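PDB 3TWO: mannitol dehydrogenase from Helicobacter pylori, which probably catalyses the reversible, NADP(H)-dependent and zinc-assisted conversion of cinnamyl alcohols to the corresponding aldehydes. Local coordinates for residues E234-I239 and L254-G259; D250-L255 and G284-Y289. All blocks are in the same frame, centred on the assembly; numbering follows the deposited sequence.

Contact 1. Residues E234-I239 and L254-G259; sequences ELDFII and LLTYNG
L235 and L255 form a short parallel bridge, and both of its bonds use the backbone of L235, paired with the residues that flank L255. L235 N donates to L254 O at 2.9 Å, and L235 O accepts from T256 N at 2.8 Å, both nearly straight. Two CA-H...O contacts line the same seam, E234 CA against L254 O and L255 CA against L235 O.

Around this backbone core, the side chains divide by polarity. At E234 the extended chain crosses T256 at about a right angle, and T256 OG1 gives a hydrogen bond to E234 OE2 at 3.2 Å, coming from above the carboxylate plane. Threonine suits the place because its branches do different work: with OG1 anti to the backbone N (chi1 -165°), the hydroxyl serves E234 while CG2 rests 3.5 Å from D236 OD1. D236 looks elsewhere for its strongest partner, its OD2 accepting from the backbone N of K179. Further along, at I238, the packing is apolar. I238 CD1 lies 3.7 Å from L255 CD2 and 3.8 Å from L254 CB, a single methyl reaching both leucines; the unbranched CG1-CD1 arm of isoleucine suits this buried spot.

The chain then leaves the bridge through a type II turn from T256 to G259, closed by G259 N to T256 O. Glycine suits the end of the turn, since a CB would run into T256 O and crowd D236 O; G259 CA lies 3.3 Å from D236 O.

E234 OE2 has a second partner, K99 of the second subunit, by a salt bridge, which suits an acidic residue to this partly exposed site. After the corner at D236, strand 235-240 runs on in the parallel Rossmann-type sheet between strands 179-183 and 259-263, F237 packing on V180 and A262, and I238 on L261.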
# COMPACT_ATOMS: atom_id res chain seq x y z
N GLU B 234 6.11 13.38 -11.98
CA GLU B 234 5.22 12.45 -11.27
C GLU B 234 4.63 11.38 -12.20
O GLU B 234 4.13 11.71 -13.28
CB GLU B 234 4.10 13.24 -10.62
CG GLU B 234 4.59 14.23 -9.59
CD GLU B 234 3.46 14.72 -8.69
OE1 GLU B 234 3.58 14.51 -7.46
OE2 GLU B 234 2.44 15.28 -9.20
N LEU B 235 4.65 10.12 -11.78
CA LEU B 235 4.10 9.06 -12.60
C LEU B 235 2.75 8.63 -12.05
O LEU B 235 2.51 8.80 -10.88
CB LEU B 235 5.07 7.85 -12.65
CG LEU B 235 6.51 8.26 -13.04
CD1 LEU B 235 7.45 7.05 -13.25
CD2 LEU B 235 6.49 9.04 -14.32
N ASP B 236 1.90 8.07 -12.90
CA ASP B 236 0.58 7.62 -12.48
C ASP B 236 0.62 6.18 -11.98
O ASP B 236 -0.21 5.76 -11.19
CB ASP B 236 -0.37 7.65 -13.67
CG ASP B 236 -0.55 9.05 -14.22
OD1 ASP B 236 -1.01 9.94 -13.48
OD2 ASP B 236 -0.24 9.23 -15.39
N PHE B 237 1.56 5.41 -12.51
CA PHE B 237 1.61 4.02 -12.24
C PHE B 237 3.06 3.55 -12.36
O PHE B 237 3.78 3.93 -13.29
CB PHE B 237 0.67 3.25 -13.21
CG PHE B 237 0.85 1.76 -13.16
CD1 PHE B 237 -0.04 0.97 -12.44
CD2 PHE B 237 1.94 1.14 -13.82
CE1 PHE B 237 0.13 -0.50 -12.38
CE2 PHE B 237 2.13 -0.27 -13.77
CZ PHE B 237 1.20 -1.09 -13.04
N ILE B 238 3.49 2.75 -11.39
CA ILE B 238 4.82 2.15 -11.39
C ILE B 238 4.69 0.66 -11.08
O ILE B 238 4.01 0.29 -10.09
CB ILE B 238 5.75 2.79 -10.35
CG1 ILE B 238 6.03 4.29 -10.68
CG2 ILE B 238 7.09 2.04 -10.24
CD1 ILE B 238 6.78 5.04 -9.55
N ILE B 239 5.33 -0.20 -11.89
CA ILE B 239 5.41 -1.63 -11.53
C ILE B 239 6.86 -1.93 -11.21
O ILE B 239 7.75 -1.61 -12.01
CB ILE B 239 4.86 -2.56 -12.67
CG1 ILE B 239 5.03 -4.04 -12.32
CG2 ILE B 239 5.51 -2.19 -14.06
CD1 ILE B 239 4.32 -4.94 -13.28
N LEU B 254 7.74 8.86 -6.22
CA LEU B 254 7.62 9.34 -7.62
C LEU B 254 6.16 9.48 -8.08
O LEU B 254 5.89 10.04 -9.17
CB LEU B 254 8.37 8.39 -8.60
CG LEU B 254 9.90 8.38 -8.41
CD1 LEU B 254 10.55 7.35 -9.31
CD2 LEU B 254 10.50 9.79 -8.57
N LEU B 255 5.23 8.91 -7.31
CA LEU B 255 3.84 8.82 -7.77
C LEU B 255 3.09 10.13 -7.58
O LEU B 255 3.26 10.87 -6.58
CB LEU B 255 3.08 7.76 -7.01
CG LEU B 255 3.38 6.28 -7.23
CD1 LEU B 255 2.36 5.48 -6.38
CD2 LEU B 255 3.23 5.96 -8.80
N THR B 256 2.21 10.37 -8.53
CA THR B 256 1.32 11.48 -8.38
C THR B 256 0.22 11.15 -7.33
O THR B 256 0.10 9.98 -6.89
CB THR B 256 0.71 11.82 -9.74
OG1 THR B 256 0.13 13.11 -9.63
CG2 THR B 256 -0.32 10.76 -10.16
N TYR B 257 -0.51 12.18 -6.90
CA TYR B 257 -1.70 12.02 -6.04
C TYR B 257 -2.63 10.98 -6.66
O TYR B 257 -2.90 11.09 -7.85
CB TYR B 257 -2.42 13.38 -5.95
CG TYR B 257 -3.71 13.44 -5.13
CD1 TYR B 257 -3.68 13.78 -3.76
CD2 TYR B 257 -4.96 13.25 -5.75
CE1 TYR B 257 -4.90 13.90 -3.02
CE2 TYR B 257 -6.17 13.33 -5.04
CZ TYR B 257 -6.14 13.66 -3.67
OH TYR B 257 -7.35 13.80 -2.99
N ASN B 258 -3.08 9.97 -5.89
CA ASN B 258 -3.89 8.87 -6.39
C ASN B 258 -3.22 7.90 -7.40
O ASN B 258 -3.91 7.09 -8.03
CB ASN B 258 -5.22 9.37 -6.96
CG ASN B 258 -6.34 8.35 -6.79
OD1 ASN B 258 -6.43 7.66 -5.79
ND2 ASN B 258 -7.18 8.25 -7.78
N GLY B 259 -1.91 8.01 -7.57
CA GLY B 259 -1.12 7.03 -8.34
C GLY B 259 -0.97 5.66 -7.65
O GLY B 259 -1.24 5.51 -6.44

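Contact 2. Residues D250-L255 and G284-Y289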
# COMPACT_ATOMS: atom_id res chain seq x y z
N ASP B 250 11.87 5.28 -2.51
CA ASP B 250 12.47 5.95 -3.67
C ASP B 250 11.51 5.92 -4.85
O ASP B 250 11.58 6.81 -5.68
CB ASP B 250 13.76 5.24 -4.08
CG ASP B 250 14.87 5.51 -3.14
OD1 ASP B 250 14.88 6.57 -2.48
OD2 ASP B 250 15.75 4.67 -3.08
N TYR B 251 10.70 4.86 -4.95
CA TYR B 251 9.62 4.74 -5.98
C TYR B 251 8.30 5.34 -5.57
O TYR B 251 7.67 5.99 -6.39
CB TYR B 251 9.42 3.30 -6.46
CG TYR B 251 10.64 2.89 -7.26
CD1 TYR B 251 11.71 2.17 -6.66
CD2 TYR B 251 10.81 3.34 -8.59
CE1 TYR B 251 12.89 1.85 -7.41
CE2 TYR B 251 11.99 3.05 -9.36
CZ TYR B 251 12.99 2.29 -8.77
OH TYR B 251 14.13 2.04 -9.53
N LEU B 252 7.88 5.10 -4.32
CA LEU B 252 6.59 5.59 -3.87
C LEU B 252 6.55 7.12 -3.98
O LEU B 252 5.57 7.69 -4.43
CB LEU B 252 6.27 5.10 -2.43
CG LEU B 252 4.97 5.58 -1.75
CD1 LEU B 252 3.72 5.09 -2.52
CD2 LEU B 252 4.86 5.11 -0.32
N LYS B 253 7.63 7.78 -3.61
CA LYS B 253 7.67 9.23 -3.74
C LYS B 253 7.53 9.71 -5.21
O LYS B 253 7.25 10.86 -5.42
CB LYS B 253 8.95 9.82 -3.16
CG LYS B 253 10.20 9.36 -3.91
CD LYS B 253 11.18 10.51 -4.12
CE LYS B 253 11.98 10.90 -2.90
NZ LYS B 253 12.01 9.82 -1.89
N LEU B 254 7.74 8.86 -6.22
CA LEU B 254 7.62 9.34 -7.62
C LEU B 254 6.16 9.48 -8.08
O LEU B 254 5.89 10.04 -9.17
CB LEU B 254 8.37 8.39 -8.60
CG LEU B 254 9.90 8.38 -8.41
CD1 LEU B 254 10.55 7.35 -9.31
CD2 LEU B 254 10.50 9.79 -8.57
N LEU B 255 5.23 8.91 -7.31
CA LEU B 255 3.84 8.82 -7.77
C LEU B 255 3.09 10.13 -7.58
O LEU B 255 3.26 10.87 -6.58
CB LEU B 255 3.08 7.76 -7.01
CG LEU B 255 3.38 6.28 -7.23
CD1 LEU B 255 2.36 5.48 -6.38
CD2 LEU B 255 3.23 5.96 -8.80
N GLY B 284 1.70 10.61 1.41
CA GLY B 284 0.31 10.24 1.45
C GLY B 284 -0.40 10.24 0.10
O GLY B 284 0.09 10.87 -0.86
N ASN B 285 -1.53 9.51 0.04
CA ASN B 285 -2.44 9.49 -1.13
C ASN B 285 -1.79 8.82 -2.33
O ASN B 285 -2.15 9.09 -3.47
CB ASN B 285 -2.98 10.90 -1.52
CG ASN B 285 -3.80 11.53 -0.40
OD1 ASN B 285 -4.92 11.13 -0.10
ND2 ASN B 285 -3.21 12.46 0.27
N ARG B 286 -0.82 7.96 -2.06
CA ARG B 286 -0.16 7.21 -3.11
C ARG B 286 -0.32 5.76 -2.75
O ARG B 286 0.13 5.32 -1.65
CB ARG B 286 1.32 7.58 -3.15
CG ARG B 286 1.56 9.01 -3.54
CD ARG B 286 2.98 9.33 -3.21
NE ARG B 286 3.39 10.67 -3.63
CZ ARG B 286 3.41 11.74 -2.85
NH1 ARG B 286 2.95 11.68 -1.61
NH2 ARG B 286 3.82 12.90 -3.32
N LYS B 287 -0.97 5.00 -3.63
CA LYS B 287 -1.43 3.67 -3.21
C LYS B 287 -0.41 2.58 -3.59
O LYS B 287 0.23 2.66 -4.64
CB LYS B 287 -2.78 3.39 -3.89
CG LYS B 287 -3.91 4.45 -3.54
CD LYS B 287 -5.27 3.89 -3.88
CE LYS B 287 -6.27 5.00 -3.91
NZ LYS B 287 -7.61 4.43 -4.21
N VAL B 288 -0.29 1.55 -2.77
CA VAL B 288 0.65 0.46 -3.03
C VAL B 288 -0.16 -0.86 -3.02
O VAL B 288 -1.05 -1.05 -2.17
CB VAL B 288 1.75 0.37 -1.93
CG1 VAL B 288 2.68 -0.79 -2.18
CG2 VAL B 288 2.61 1.71 -1.77
N TYR B 289 0.09 -1.76 -3.95
CA TYR B 289 -0.49 -3.11 -3.77
C TYR B 289 0.48 -4.10 -4.34
O TYR B 289 1.42 -3.69 -5.08
CB TYR B 289 -1.84 -3.24 -4.44
CG TYR B 289 -1.79 -3.00 -5.93
CD1 TYR B 289 -1.60 -4.08 -6.80
CD2 TYR B 289 -1.95 -1.69 -6.49
CE1 TYR B 289 -1.58 -3.92 -8.22
CE2 TYR B 289 -1.92 -1.52 -7.94
CZ TYR B 289 -1.73 -2.63 -8.77
OH TYR B 289 -1.72 -2.57 -10.15
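R286 lies against both L252 and L255, and its side chain carries most of the contact. Starting at its base, CB meets L252 CD1 at 3.5 Å and, more loosely, L255 CD1. With CG anti to the carbonyl carbon (chi1 -65°) and the chain extended from there to NE, the methylenes slide past L255 in the opposite direction, R286 CG standing 4.0 Å from L255 CB. Further out, R286 CD packs against L252 O at 3.3 Å; that carbonyl accepts L255 N within the type I turn from L252 to L255. R286 NE then donates to L255 O over 3.0 Å, with an N-H...O angle of 151°; the acceptor lies somewhat tilted from the guanidinium plane. Arginine fits here because its long aliphatic stem can cover leucines while its polar head reaches a backbone carbonyl where the chain leaves the turn.

The next residue, K287, contributes mainly its carbonyl, whose O lies 3.9 Å from L255 CD1. Its CB is directed away from the 250-255 segment, and NZ forms a salt bridge with D260 of the second subunit. V288 returns to the apolar theme: its CG2 touches L252 CD1 at 3.6 Å, the two side chains crossing at about a right angle. A compact beta-branched residue suits this strand position, where it also packs on L263 and on F280 of the second subunit.

The contact thus seats helix 248-252 and the turn after it against strand 287-290, one of the two outermost strands of the parallel sheet within this chain. Strand 259-263 runs beside that strand, K287 and Y289 bonding to L261 through their backbones, while on the other subunit's side N285 and V288 make backbone hydrogen bonds across the dimer interface.

In the fold
Both contacts share L254 and L255, where the chain passes from helix 248-252 into strand 255-256, and both join this passage to the parallel sheet of the coenzyme-binding domain. Contact 1 is the more buried and is held by paired backbone bonds to strand 235-240; contact 2, partly exposed, relies on one arginine side chain and on leucine-valine packing at strand 287-290. They meet directly: N258 N approaches N285 O at 2.7 Å, and G259 O approaches K287 N at 2.9 Å, both probable hydrogen bonds. Both also touch the second subunit, their charged groups only partly buried while the leucines, I238 and V288 are buried.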